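Fructokinase (PDB 5EYN) catalyses the ATP-dependent phosphorylation of fructose, as a sugar kinase of the PfkB family. Local coordinates at residues A[43-49]-A[307-311]; A[265-269]-A[295-299]; A[40-44]-A[75-79]. One frame throughout, in Å; residues are numbered along the deposited sequence.

Interaction 1: A[43-49]-A[307-311]; sequences PGGAPAN and GAMTA. With NA (sodium ion), chain F; FRU (beta-D-fructofuranose), chain B.
M309 lays an extended side chain (m, t, t) across the junction of strand 38-44 and helix 46-56. Its SD lies 3.7 Å from P43 CB, and its CE is 3.8 Å from A48 CB and 3.4 Å from N49 OD1. P43 and G44 finish the strand, G45 (phi/psi 100/118) is the N-cap, and A46 to N49 begin the helix, N49 N donating to G45 O (2.8 Å). Residues 308-310 take helical backbone angles without regular helical bonds. CA atoms pair G44 with A308 (5.8 Å) and N49 with M309 (5.9 Å). A308 CB lies 3.3 Å from N49 ND2. The direct contact is packing; polar linkage passes through two waters donating to P43 O: one (2.9 Å away) accepts from A308 N (2.8 Å), the other (2.7 Å) from M309 N (2.9 Å). G307 O binds sodium (2.1 Å) with the carbonyl oxygens of A302 and Q305 and two waters. G45 N donates to fructose O4 (3.0 Å), A46 N to O1 (3.0 Å), and N49 ND2 to O4 (3.2 Å) and D266. A G44-G45 turn into a helix bearing N49 is consistent with the sugar-binding glycine motif of PfkB kinases; a G44 CB would clash with fructose O4. The contact is thus apolar at M309 and water-mediated at P43 O, while G45 N, A46 N and N49 ND2 serve fructose.

Interaction 2: A[265-269]-A[295-299]; sequences GDAFV and ANGCG. With ADP (adenosine-5'-diphosphate), chain E; BEF (beryllium trifluoride ion), chain D; FRU (beta-D-fructofuranose), chain B.
A295 opens the segment with its CB over one face of the F268 ring, a CH-pi contact 3.4 Å from the centroid and 8° off the normal; A295 O also receives a CA-H...O contact from F268 CA (3.4 Å). The two CA atoms are only 4.1 Å apart, and the helical segments run roughly antiparallel, at 147°, axes 7.1 Å apart. N296 brings OD1 to 3.3 Å from F268 CE1, at the ring edge, and accepts from ADP O2' at 2.8 Å. C298 CB lies 3.3 Å from A267 O. G299, whose CA is 4.1 Å from A267 CB, lies against the ribose; a CB here would clash with ADP O4'. F268 (chi1 t) extends its ring along helix 285-302 to strands 230-234 and 240-244, its edge at ADP O2'. D266 N donates to beryllium trifluoride F2 (3.1 Å); D266 OD2 lies 2.5 Å from fructose O6 and accepts from N49 ND2. This is the GAGD helix start of the ribokinase fold, D266 placed like the catalytic base of relatives.

Interaction 3: A[40-44]-A[75-79]; sequences LKCPG and FMQQT
F75, P43 and K41 bury most of the surface in this contact, where strand 38-44 packs against helix 71-82. The short segments cross at -63° with axes 9.1 Å apart, and the CA atoms of P43 and M76 are the nearest pair, at 6.4 Å. F75, with chi1 t, points toward the strand and turns one ring face to the aliphatic end of K41. K41 CE sits 3.5 Å from the ring centroid, 14° off the normal, in a CH-pi contact; K41 NZ, carried over the same face by t, t, p, t torsions, makes a cation-pi interaction at 4.2 Å and 26°. Near the ring plane, F75 CE2 meets P43 N at 3.8 Å, and F75 CZ lies 3.9 Å from P43 CD. P43 wedges its ring into the helix surface: its CB is 3.6 Å from M76 SD and 3.8 Å from T79 CG2. M76 (m, m, m) curls so that its CE reaches G44 O at 3.3 Å. T79 OG1 donates to F75 O (2.9 Å), tying its hydroxyl to the helix backbone while its methyl meets the proline. C42 points away from the helix. The strand also bonds to its antiparallel neighbour 28-33, and on its outer side L40 continues the ladder with a strand of the second subunit, where K41 packs on Y39 of that chain. The contact therefore joins a helix of the main alpha/beta domain to the smaller beta sheet, the lid of PfkB-family kinases, which in this dimer runs on across the subunit interface.

Overall arrangement
Interactions 1 and 3 share P43 and G44, and the proline CB meets sulphur atoms of both partners: M309 SD packs 3.8 Å from T79 CG2, so loop 307-311 and helix 71-82 meet there. Interaction 2 lies further along the active site, at the nucleotide, with its centre about 20 Å from that of interaction 3, but it touches interaction 1 through N49 ND2 and D266 OD2 (3.0 Å), both of which contact fructose. Interactions 1 and 2 are buried; interaction 3 is partly buried. Their chemistry follows position: water-bridged packing behind the sugar turn, close helix packing of small residues and one phenylalanine beside the nucleotide, and an aromatic-lysine-proline cluster near the dimer interface.

Interaction 1: A[43-49]-A[307-311]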
loop_
_atom_site.group_PDB
_atom_site.type_symbol
_atom_site.label_atom_id
_atom_site.label_comp_id
_atom_site.label_asym_id
_atom_site.label_seq_id
_atom_site.Cartn_x
_atom_site.Cartn_y
_atom_site.Cartn_z
ATOM N N PRO A 43 -5.389 -9.841 -8.000
ATOM C CA PRO A 43 -4.072 -9.854 -8.649
ATOM C C PRO A 43 -4.118 -8.999 -9.890
ATOM O O PRO A 43 -5.111 -8.984 -10.629
ATOM C CB PRO A 43 -3.877 -11.321 -8.994
ATOM C CG PRO A 43 -5.288 -11.871 -9.156
ATOM C CD PRO A 43 -6.120 -11.120 -8.158
ATOM N N GLY A 44 -3.032 -8.292 -10.145
ATOM C CA GLY A 44 -2.987 -7.378 -11.257
ATOM C C GLY A 44 -1.554 -7.045 -11.617
ATOM O O GLY A 44 -0.615 -7.789 -11.317
ATOM N N GLY A 45 -1.422 -5.923 -12.304
ATOM C CA GLY A 45 -0.145 -5.484 -12.847
ATOM C C GLY A 45 -0.108 -5.849 -14.322
ATOM O O GLY A 45 -0.157 -7.018 -14.673
ATOM N N ALA A 46 -0.004 -4.851 -15.193
ATOM C CA ALA A 46 -0.234 -5.081 -16.615
ATOM C C ALA A 46 0.546 -6.257 -17.204
ATOM O O ALA A 46 -0.047 -7.105 -17.847
ATOM C CB ALA A 46 -0.001 -3.821 -17.428
ATOM N N PRO A 47 1.875 -6.332 -17.002
ATOM C CA PRO A 47 2.549 -7.481 -17.624
ATOM C C PRO A 47 2.135 -8.829 -17.013
ATOM O O PRO A 47 2.127 -9.845 -17.708
ATOM C CB PRO A 47 4.033 -7.184 -17.399
ATOM C CG PRO A 47 4.075 -6.225 -16.307
ATOM C CD PRO A 47 2.829 -5.409 -16.365
ATOM N N ALA A 48 1.785 -8.841 -15.732
ATOM C CA ALA A 48 1.274 -10.071 -15.114
ATOM C C ALA A 48 -0.076 -10.450 -15.723
ATOM O O ALA A 48 -0.344 -11.621 -16.010
ATOM C CB ALA A 48 1.163 -9.895 -13.610
ATOM N N ASN A 49 -0.912 -9.442 -15.945
ATOM C CA ASN A 49 -2.209 -9.640 -16.576
ATOM C C ASN A 49 -2.035 -10.237 -17.950
ATOM O O ASN A 49 -2.739 -11.180 -18.331
ATOM C CB ASN A 49 -2.943 -8.302 -16.697
ATOM C CG ASN A 49 -3.280 -7.678 -15.359
ATOM O OD1 ASN A 49 -3.387 -8.356 -14.343
ATOM N ND2 ASN A 49 -3.480 -6.372 -15.369
ATOM N N GLY A 307 -11.591 -7.160 -11.343
ATOM C CA GLY A 307 -10.227 -7.671 -11.294
ATOM C C GLY A 307 -9.729 -7.825 -12.712
ATOM O O GLY A 307 -10.444 -8.278 -13.595
ATOM N N ALA A 308 -8.487 -7.425 -12.954
ATOM C CA ALA A 308 -7.905 -7.517 -14.290
ATOM C C ALA A 308 -7.856 -8.944 -14.810
ATOM O O ALA A 308 -7.992 -9.164 -16.002
ATOM C CB ALA A 308 -6.506 -6.926 -14.294
ATOM N N MET A 309 -7.633 -9.902 -13.924
ATOM C CA MET A 309 -7.393 -11.262 -14.376
ATOM C C MET A 309 -8.627 -12.146 -14.329
ATOM O O MET A 309 -8.652 -13.218 -14.912
ATOM C CB MET A 309 -6.331 -11.938 -13.522
ATOM C CG MET A 309 -4.983 -11.300 -13.611
ATOM S SD MET A 309 -3.798 -12.196 -12.605
ATOM C CE MET A 309 -2.316 -11.234 -12.904
ATOM N N THR A 310 -9.645 -11.719 -13.594
ATOM C CA THR A 310 -10.712 -12.641 -13.200
ATOM C C THR A 310 -11.398 -13.291 -14.391
ATOM O O THR A 310 -11.635 -14.504 -14.383
ATOM C CB THR A 310 -11.721 -11.900 -12.349
ATOM O OG1 THR A 310 -11.009 -11.207 -11.310
ATOM C CG2 THR A 310 -12.697 -12.879 -11.736
ATOM N N ALA A 311 -11.730 -12.491 -15.397
ATOM C CA ALA A 311 -12.509 -12.970 -16.534
ATOM C C ALA A 311 -11.682 -13.137 -17.802
ATOM O O ALA A 311 -12.221 -13.246 -18.896
ATOM C CB ALA A 311 -13.703 -12.038 -16.768
HETATM NA NA NA F . -11.940 -8.124 -15.055
HETATM C C1 FRU B . -0.306 -1.042 -13.419
HETATM C C2 FRU B . -1.819 -1.203 -13.485
HETATM C C3 FRU B . -2.445 -2.212 -12.544
HETATM C C4 FRU B . -3.548 -2.838 -13.332
HETATM C C5 FRU B . -3.037 -2.708 -14.724
HETATM C C6 FRU B . -4.113 -2.529 -15.766
HETATM O O1 FRU B . 0.345 -2.193 -13.860
HETATM O O2 FRU B . -2.360 0.057 -13.228
HETATM O O3 FRU B . -2.830 -1.539 -11.383
HETATM O O4 FRU B . -3.766 -4.175 -13.031
HETATM O O5 FRU B . -2.136 -1.615 -14.778
HETATM O O6 FRU B . -3.566 -2.392 -17.054
HETATM O O HOH W 1 -6.760 -6.616 -10.865
HETATM O O HOH W 2 -7.682 -9.838 -11.050
HETATM O O HOH W 3 -10.871 -9.898 -16.183
HETATM O O HOH W 4 -11.763 -6.174 -15.398
#

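Interaction 2: A[265-269]-A[295-299]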
loop_
_atom_site.group_PDB
_atom_site.type_symbol
_atom_site.label_atom_id
_atom_site.label_comp_id
_atom_site.label_asym_id
_atom_site.label_seq_id
_atom_site.Cartn_x
_atom_site.Cartn_y
_atom_site.Cartn_z
ATOM N N GLY A 265 -7.276 -3.645 -21.534
ATOM C CA GLY A 265 -6.246 -3.418 -22.535
ATOM C C GLY A 265 -5.207 -4.517 -22.475
ATOM O O GLY A 265 -4.633 -4.868 -23.497
ATOM N N ASP A 266 -4.958 -5.052 -21.283
ATOM C CA ASP A 266 -3.970 -6.117 -21.117
ATOM C C ASP A 266 -4.520 -7.438 -21.640
ATOM O O ASP A 266 -3.788 -8.242 -22.210
ATOM C CB ASP A 266 -3.560 -6.263 -19.662
ATOM C CG ASP A 266 -3.012 -4.985 -19.080
ATOM O OD1 ASP A 266 -2.367 -4.210 -19.845
ATOM O OD2 ASP A 266 -3.227 -4.776 -17.864
ATOM N N ALA A 267 -5.821 -7.655 -21.455
ATOM C CA ALA A 267 -6.482 -8.839 -22.001
ATOM C C ALA A 267 -6.373 -8.817 -23.526
ATOM O O ALA A 267 -6.109 -9.823 -24.180
ATOM C CB ALA A 267 -7.948 -8.845 -21.587
ATOM N N PHE A 268 -6.606 -7.640 -24.086
ATOM C CA PHE A 268 -6.440 -7.395 -25.513
ATOM C C PHE A 268 -5.034 -7.792 -25.972
ATOM O O PHE A 268 -4.873 -8.573 -26.903
ATOM C CB PHE A 268 -6.721 -5.917 -25.795
ATOM C CG PHE A 268 -6.597 -5.528 -27.246
ATOM C CD1 PHE A 268 -7.723 -5.414 -28.058
ATOM C CD2 PHE A 268 -5.359 -5.279 -27.806
ATOM C CE1 PHE A 268 -7.600 -5.045 -29.391
ATOM C CE2 PHE A 268 -5.233 -4.939 -29.145
ATOM C CZ PHE A 268 -6.351 -4.811 -29.934
ATOM N N VAL A 269 -4.019 -7.281 -25.289
ATOM C CA VAL A 269 -2.653 -7.606 -25.658
ATOM C C VAL A 269 -2.405 -9.097 -25.524
ATOM O O VAL A 269 -1.729 -9.707 -26.357
ATOM C CB VAL A 269 -1.655 -6.811 -24.793
ATOM C CG1 VAL A 269 -0.230 -7.313 -24.982
ATOM C CG2 VAL A 269 -1.770 -5.357 -25.129
ATOM N N ALA A 295 -7.968 -10.466 -29.850
ATOM C CA ALA A 295 -7.681 -9.411 -28.890
ATOM C C ALA A 295 -8.948 -8.667 -28.466
ATOM O O ALA A 295 -9.186 -8.427 -27.278
ATOM C CB ALA A 295 -6.674 -8.434 -29.488
ATOM N N ASN A 296 -9.769 -8.299 -29.446
ATOM C CA ASN A 296 -11.008 -7.599 -29.140
ATOM C C ASN A 296 -11.939 -8.462 -28.288
ATOM O O ASN A 296 -12.572 -7.957 -27.369
ATOM C CB ASN A 296 -11.727 -7.193 -30.417
ATOM C CG ASN A 296 -11.213 -5.906 -31.021
ATOM O OD1 ASN A 296 -10.738 -5.002 -30.329
ATOM N ND2 ASN A 296 -11.365 -5.798 -32.331
ATOM N N GLY A 297 -12.015 -9.752 -28.587
ATOM C CA GLY A 297 -12.870 -10.633 -27.813
ATOM C C GLY A 297 -12.402 -10.790 -26.387
ATOM O O GLY A 297 -13.192 -10.789 -25.460
ATOM N N CYS A 298 -11.089 -10.889 -26.205
ATOM C CA CYS A 298 -10.513 -10.956 -24.881
ATOM C C CYS A 298 -10.768 -9.671 -24.103
ATOM O O CYS A 298 -11.113 -9.716 -22.930
ATOM C CB CYS A 298 -9.016 -11.229 -24.968
ATOM S SG CYS A 298 -8.583 -12.885 -25.542
ATOM N N GLY A 299 -10.536 -8.525 -24.741
ATOM C CA GLY A 299 -10.770 -7.254 -24.081
ATOM C C GLY A 299 -12.210 -7.108 -23.616
ATOM O O GLY A 299 -12.468 -6.608 -22.525
HETATM P PB ADP E . -8.125 -1.030 -20.341
HETATM O O1B ADP E . -7.503 -2.244 -19.703
HETATM O O2B ADP E . -7.136 0.112 -20.385
HETATM O O3B ADP E . -9.331 -0.629 -19.529
HETATM P PA ADP E . -9.574 -0.537 -22.669
HETATM O O1A ADP E . -10.742 -0.314 -21.724
HETATM O O2A ADP E . -8.926 0.809 -22.902
HETATM O O3A ADP E . -8.572 -1.414 -21.821
HETATM O "O5'" ADP E . -10.024 -1.117 -24.094
HETATM C "C5'" ADP E . -9.240 -2.029 -24.781
HETATM C "C4'" ADP E . -9.992 -3.058 -25.592
HETATM O "O4'" ADP E . -10.943 -3.712 -24.783
HETATM C "C3'" ADP E . -10.714 -2.548 -26.788
HETATM O "O3'" ADP E . -9.864 -2.443 -27.890
HETATM C "C2'" ADP E . -11.731 -3.598 -26.985
HETATM O "O2'" ADP E . -11.227 -4.739 -27.567
HETATM C "C1'" ADP E . -12.070 -3.930 -25.587
HETATM N N9 ADP E . -13.160 -3.171 -25.044
HETATM C C8 ADP E . -13.104 -2.149 -24.169
HETATM N N7 ADP E . -14.325 -1.727 -23.883
HETATM C C5 ADP E . -15.205 -2.464 -24.562
HETATM C C6 ADP E . -16.585 -2.505 -24.666
HETATM N N6 ADP E . -17.409 -1.587 -23.945
HETATM N N1 ADP E . -17.150 -3.407 -25.465
HETATM C C2 ADP E . -16.434 -4.301 -26.171
HETATM N N3 ADP E . -15.082 -4.296 -26.098
HETATM C C4 ADP E . -14.471 -3.400 -25.312
HETATM BE BE BEF D . -5.999 -1.348 -19.185
HETATM F F1 BEF D . -7.058 -1.109 -18.090
HETATM F F2 BEF D . -5.383 -2.780 -19.151
HETATM F F3 BEF D . -4.772 -0.487 -18.961
HETATM C C1 FRU B . -0.306 -1.042 -13.419
HETATM C C2 FRU B . -1.819 -1.203 -13.485
HETATM C C3 FRU B . -2.445 -2.212 -12.544
HETATM C C4 FRU B . -3.548 -2.838 -13.332
HETATM C C5 FRU B . -3.037 -2.708 -14.724
HETATM C C6 FRU B . -4.113 -2.529 -15.766
HETATM O O1 FRU B . 0.345 -2.193 -13.860
HETATM O O2 FRU B . -2.360 0.057 -13.228
HETATM O O3 FRU B . -2.830 -1.539 -11.383
HETATM O O4 FRU B . -3.766 -4.175 -13.031
HETATM O O5 FRU B . -2.136 -1.615 -14.778
HETATM O O6 FRU B . -3.566 -2.392 -17.054
#

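Interaction 3: A[40-44]-A[75-79]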
loop_
_atom_site.group_PDB
_atom_site.type_symbol
_atom_site.label_atom_id
_atom_site.label_comp_id
_atom_site.label_asym_id
_atom_site.label_seq_id
_atom_site.Cartn_x
_atom_site.Cartn_y
_atom_site.Cartn_z
ATOM N N LEU A 40 -11.797 -5.770 -2.713
ATOM C CA LEU A 40 -11.345 -7.049 -3.215
ATOM C C LEU A 40 -9.847 -6.988 -3.348
ATOM O O LEU A 40 -9.306 -5.984 -3.804
ATOM C CB LEU A 40 -11.921 -7.298 -4.599
ATOM C CG LEU A 40 -13.364 -7.776 -4.666
ATOM C CD1 LEU A 40 -13.882 -7.622 -6.081
ATOM C CD2 LEU A 40 -13.450 -9.224 -4.200
ATOM N N LYS A 41 -9.185 -8.072 -2.971
ATOM C CA LYS A 41 -7.752 -8.223 -3.158
ATOM C C LYS A 41 -7.560 -8.912 -4.505
ATOM O O LYS A 41 -7.674 -10.124 -4.606
ATOM C CB LYS A 41 -7.163 -9.080 -2.049
ATOM C CG LYS A 41 -5.668 -9.268 -2.159
ATOM C CD LYS A 41 -5.122 -10.232 -1.129
ATOM C CE LYS A 41 -5.268 -11.658 -1.551
ATOM N NZ LYS A 41 -4.841 -12.539 -0.439
ATOM N N CYS A 42 -7.294 -8.144 -5.551
ATOM C CA CYS A 42 -7.247 -8.688 -6.910
ATOM C C CYS A 42 -5.810 -8.707 -7.453
ATOM O O CYS A 42 -5.073 -7.703 -7.379
ATOM C CB CYS A 42 -8.090 -7.837 -7.849
ATOM S SG CYS A 42 -9.842 -7.951 -7.498
ATOM N N PRO A 43 -5.389 -9.841 -8.000
ATOM C CA PRO A 43 -4.072 -9.854 -8.649
ATOM C C PRO A 43 -4.118 -8.999 -9.890
ATOM O O PRO A 43 -5.111 -8.984 -10.629
ATOM C CB PRO A 43 -3.877 -11.321 -8.994
ATOM C CG PRO A 43 -5.288 -11.871 -9.156
ATOM C CD PRO A 43 -6.120 -11.120 -8.158
ATOM N N GLY A 44 -3.032 -8.292 -10.145
ATOM C CA GLY A 44 -2.987 -7.378 -11.257
ATOM C C GLY A 44 -1.554 -7.045 -11.617
ATOM O O GLY A 44 -0.615 -7.789 -11.317
ATOM N N PHE A 75 1.515 -13.607 -2.842
ATOM C CA PHE A 75 0.216 -13.798 -3.479
ATOM C C PHE A 75 0.354 -13.719 -4.995
ATOM O O PHE A 75 -0.278 -14.477 -5.716
ATOM C CB PHE A 75 -0.756 -12.745 -2.963
ATOM C CG PHE A 75 -2.080 -12.714 -3.673
ATOM C CD1 PHE A 75 -2.998 -13.739 -3.521
ATOM C CD2 PHE A 75 -2.416 -11.637 -4.468
ATOM C CE1 PHE A 75 -4.220 -13.680 -4.159
ATOM C CE2 PHE A 75 -3.644 -11.572 -5.094
ATOM C CZ PHE A 75 -4.540 -12.600 -4.943
ATOM N N MET A 76 1.190 -12.815 -5.489
ATOM C CA MET A 76 1.388 -12.721 -6.935
ATOM C C MET A 76 2.170 -13.921 -7.482
ATOM O O MET A 76 1.856 -14.435 -8.561
ATOM C CB MET A 76 2.032 -11.390 -7.351
ATOM C CG MET A 76 1.095 -10.202 -7.107
ATOM S SD MET A 76 -0.560 -10.423 -7.798
ATOM C CE MET A 76 -0.211 -10.548 -9.520
ATOM N N GLN A 77 3.171 -14.385 -6.736
ATOM C CA GLN A 77 3.846 -15.627 -7.113
ATOM C C GLN A 77 2.847 -16.773 -7.185
ATOM O O GLN A 77 2.860 -17.563 -8.139
ATOM C CB GLN A 77 4.943 -15.973 -6.109
ATOM C CG GLN A 77 5.675 -17.272 -6.404
ATOM C CD GLN A 77 6.649 -17.651 -5.300
ATOM O OE1 GLN A 77 6.335 -17.547 -4.111
ATOM N NE2 GLN A 77 7.846 -18.081 -5.689
ATOM N N GLN A 78 2.001 -16.882 -6.169
ATOM C CA GLN A 78 1.004 -17.955 -6.126
ATOM C C GLN A 78 0.053 -17.857 -7.314
ATOM O O GLN A 78 -0.327 -18.863 -7.918
ATOM C CB GLN A 78 0.190 -17.889 -4.824
ATOM C CG GLN A 78 -0.760 -19.069 -4.639
ATOM C CD GLN A 78 -0.008 -20.377 -4.577
ATOM O OE1 GLN A 78 0.865 -20.560 -3.728
ATOM N NE2 GLN A 78 -0.323 -21.289 -5.485
ATOM N N THR A 79 -0.346 -16.635 -7.637
ATOM C CA THR A 79 -1.267 -16.409 -8.733
ATOM C C THR A 79 -0.643 -16.868 -10.052
ATOM O O THR A 79 -1.259 -17.604 -10.823
ATOM C CB THR A 79 -1.676 -14.921 -8.834
ATOM O OG1 THR A 79 -2.397 -14.523 -7.658
ATOM C CG2 THR A 79 -2.535 -14.660 -10.064
#